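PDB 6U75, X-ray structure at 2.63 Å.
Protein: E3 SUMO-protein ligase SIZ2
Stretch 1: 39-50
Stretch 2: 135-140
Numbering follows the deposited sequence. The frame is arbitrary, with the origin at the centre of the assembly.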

# COMPACT_ATOMS: atom_id res chain seq x y z
N SER A 39 -11.64 20.57 -18.75
CA SER A 39 -12.57 19.49 -18.39
C SER A 39 -11.98 18.61 -17.29
O SER A 39 -12.70 18.21 -16.37
CB SER A 39 -12.90 18.65 -19.62
OG SER A 39 -13.83 19.33 -20.46
N ASN A 40 -10.69 18.31 -17.37
CA ASN A 40 -10.06 17.52 -16.31
C ASN A 40 -9.96 18.31 -15.01
O ASN A 40 -10.06 17.72 -13.92
CB ASN A 40 -8.68 17.04 -16.77
CG ASN A 40 -8.77 15.93 -17.80
OD1 ASN A 40 -9.62 15.05 -17.71
ND2 ASN A 40 -7.89 15.97 -18.79
N HIS A 41 -9.79 19.63 -15.09
CA HIS A 41 -9.87 20.45 -13.88
C HIS A 41 -11.26 20.37 -13.26
O HIS A 41 -11.40 20.23 -12.04
CB HIS A 41 -9.51 21.90 -14.21
CG HIS A 41 -8.05 22.20 -14.09
ND1 HIS A 41 -7.50 22.76 -12.96
CD2 HIS A 41 -7.02 22.02 -14.96
CE1 HIS A 41 -6.20 22.91 -13.13
NE2 HIS A 41 -5.88 22.47 -14.34
N ASP A 42 -12.30 20.48 -14.09
CA ASP A 42 -13.66 20.36 -13.59
C ASP A 42 -13.89 18.99 -12.97
O ASP A 42 -14.61 18.86 -11.97
CB ASP A 42 -14.67 20.61 -14.71
CG ASP A 42 -14.61 22.02 -15.25
OD1 ASP A 42 -14.15 22.92 -14.51
OD2 ASP A 42 -15.02 22.24 -16.41
N LEU A 43 -13.29 17.95 -13.56
CA LEU A 43 -13.43 16.61 -12.99
C LEU A 43 -12.75 16.51 -11.63
O LEU A 43 -13.32 15.95 -10.69
CB LEU A 43 -12.85 15.58 -13.96
CG LEU A 43 -12.98 14.12 -13.54
CD1 LEU A 43 -14.44 13.72 -13.42
CD2 LEU A 43 -12.25 13.22 -14.52
N LEU A 44 -11.53 17.05 -11.51
CA LEU A 44 -10.87 17.10 -10.21
C LEU A 44 -11.73 17.83 -9.19
O LEU A 44 -11.80 17.43 -8.02
CB LEU A 44 -9.51 17.77 -10.34
CG LEU A 44 -8.36 16.91 -10.87
CD1 LEU A 44 -7.18 17.79 -11.24
CD2 LEU A 44 -7.95 15.88 -9.83
N LYS A 45 -12.37 18.92 -9.60
CA LYS A 45 -13.23 19.67 -8.69
C LYS A 45 -14.55 18.97 -8.41
O LYS A 45 -15.22 19.30 -7.43
CB LYS A 45 -13.48 21.07 -9.26
CG LYS A 45 -12.28 22.00 -9.13
CD LYS A 45 -12.16 22.96 -10.31
CE LYS A 45 -10.94 23.85 -10.17
NZ LYS A 45 -9.68 23.08 -9.96
N SER A 46 -14.94 18.00 -9.25
CA SER A 46 -16.23 17.34 -9.09
C SER A 46 -16.24 16.36 -7.93
O SER A 46 -17.32 15.99 -7.46
CB SER A 46 -16.61 16.61 -10.37
OG SER A 46 -15.88 15.40 -10.50
N ASN A 47 -15.07 15.93 -7.45
CA ASN A 47 -15.00 14.94 -6.38
C ASN A 47 -13.76 15.20 -5.55
O ASN A 47 -12.66 15.29 -6.08
CB ASN A 47 -14.98 13.52 -6.96
CG ASN A 47 -15.24 12.46 -5.90
OD1 ASN A 47 -14.86 12.61 -4.74
ND2 ASN A 47 -15.91 11.38 -6.30
N LYS A 48 -13.96 15.32 -4.23
CA LYS A 48 -12.86 15.66 -3.33
C LYS A 48 -11.79 14.57 -3.29
O LYS A 48 -10.66 14.86 -2.89
CB LYS A 48 -13.40 15.90 -1.92
CG LYS A 48 -14.55 16.91 -1.85
CD LYS A 48 -15.63 16.47 -0.86
CE LYS A 48 -16.40 15.24 -1.34
NZ LYS A 48 -17.05 15.44 -2.66
N SER A 49 -12.13 13.34 -3.67
CA SER A 49 -11.19 12.23 -3.61
C SER A 49 -10.39 12.05 -4.89
O SER A 49 -9.62 11.09 -4.99
CB SER A 49 -11.95 10.93 -3.31
OG SER A 49 -12.54 10.97 -2.03
N TYR A 50 -10.54 12.95 -5.86
CA TYR A 50 -9.80 12.85 -7.12
C TYR A 50 -8.52 13.68 -7.03
O TYR A 50 -8.56 14.86 -6.69
CB TYR A 50 -10.65 13.33 -8.30
CG TYR A 50 -11.79 12.40 -8.67
CD1 TYR A 50 -12.01 11.21 -7.98
CD2 TYR A 50 -12.64 12.71 -9.72
CE1 TYR A 50 -13.05 10.36 -8.33
CE2 TYR A 50 -13.68 11.87 -10.08
CZ TYR A 50 -13.88 10.70 -9.38
OH TYR A 50 -14.91 9.85 -9.73
N PHE A 135 -1.97 10.17 -14.07
CA PHE A 135 -3.36 9.74 -14.07
C PHE A 135 -4.15 10.55 -13.06
O PHE A 135 -3.65 10.88 -11.98
CB PHE A 135 -3.49 8.25 -13.71
CG PHE A 135 -2.98 7.32 -14.76
CD1 PHE A 135 -1.62 7.09 -14.90
CD2 PHE A 135 -3.85 6.64 -15.60
CE1 PHE A 135 -1.14 6.23 -15.87
CE2 PHE A 135 -3.38 5.77 -16.56
CZ PHE A 135 -2.03 5.57 -16.70
N ILE A 136 -5.39 10.86 -13.40
CA ILE A 136 -6.36 11.25 -12.39
C ILE A 136 -6.84 9.97 -11.71
O ILE A 136 -7.12 8.97 -12.37
CB ILE A 136 -7.51 12.05 -13.00
CG1 ILE A 136 -6.95 13.31 -13.68
CG2 ILE A 136 -8.54 12.43 -11.94
CD1 ILE A 136 -7.99 14.32 -14.09
N VAL A 137 -6.92 10.00 -10.38
CA VAL A 137 -7.22 8.80 -9.61
C VAL A 137 -8.13 9.17 -8.45
O VAL A 137 -8.06 10.27 -7.90
CB VAL A 137 -5.94 8.12 -9.08
CG1 VAL A 137 -4.99 7.79 -10.23
CG2 VAL A 137 -5.25 9.00 -8.05
N GLU A 138 -8.98 8.23 -8.08
CA GLU A 138 -9.75 8.32 -6.84
C GLU A 138 -8.94 7.64 -5.74
O GLU A 138 -8.56 6.47 -5.88
CB GLU A 138 -11.12 7.66 -6.99
CG GLU A 138 -12.04 7.89 -5.80
CD GLU A 138 -13.39 7.22 -5.97
OE1 GLU A 138 -13.83 6.52 -5.03
OE2 GLU A 138 -14.00 7.38 -7.05
N VAL A 139 -8.67 8.37 -4.66
CA VAL A 139 -7.86 7.87 -3.56
C VAL A 139 -8.77 7.42 -2.43
O VAL A 139 -9.88 7.94 -2.25
CB VAL A 139 -6.85 8.94 -3.07
CG1 VAL A 139 -5.95 9.39 -4.21
CG2 VAL A 139 -7.58 10.12 -2.45
N PHE A 140 -8.29 6.45 -1.66
CA PHE A 140 -9.02 5.91 -0.53
C PHE A 140 -8.10 5.87 0.68
O PHE A 140 -6.93 5.48 0.57
CB PHE A 140 -9.55 4.50 -0.82
CG PHE A 140 -10.40 4.42 -2.06
CD1 PHE A 140 -11.77 4.59 -1.98
CD2 PHE A 140 -9.82 4.18 -3.30
CE1 PHE A 140 -12.55 4.51 -3.12
CE2 PHE A 140 -10.60 4.11 -4.43
CZ PHE A 140 -11.97 4.27 -4.34

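The helix of the first stretch and strand 135–139 run nearly parallel (8° between their directions, axes 10.1 Å apart at closest approach), and the chain after the helix turns back to meet the strand; together the two stretches bury 402 Å². In the backbone, Tyr50 and Glu138 form an antiparallel, non-hydrogen-bonded bridge pair with CA atoms 4.5 Å apart. The one hydrogen bond between the stretches runs from Val139 N to Ser49 O (2.9 Å, 165° at the hydrogen), nearly straight. Two CA-H...O contacts support it, Glu138 CA to Ser49 O at 3.3 Å and Tyr50 CA to Val137 O at 3.2 Å, as expected where paired strands bring CA hydrogens against carbonyls. A type I beta turn from Asn47 to Tyr50 prepares this edge. Tyr50 N donates to Asn47 O (3.2 Å), and Asn47, through its short amide side chain, accepts Ser49 N at OD1 (3.0 Å). Ser49 N is thus satisfied within the turn while its carbonyl serves the strand. Apolar packing centres on Ile136, which is buried, directed toward the helix, and gives up 106 Å², the largest share of any residue here. The closest approaches are Ile136 CD1 to Asn40 CB (3.9 Å) and to Leu43 CD2 (4.4 Å), and Ile136 CG2 to Leu44 CD2 (4.1 Å) and to Tyr50 CB (4.3 Å); both CD1 and CG2 of Ile136 pack against Leu44. Leu44 leaves its backbone sideways, but its end comes nearer the strand; Asn40 meets the isoleucine through its aliphatic CB. The side chains of Tyr50 and Glu138 lie on the same face of the sheet. With chi1 and chi2 both t, Glu138 extends to place OE2 3.4 Å from Tyr50 CE1, at the ring edge and near its plane, where aromatic C-H groups present slight positive charge to a carboxylate. The Glu138 CG methylene also packs 3.9 Å from Ser49 CB.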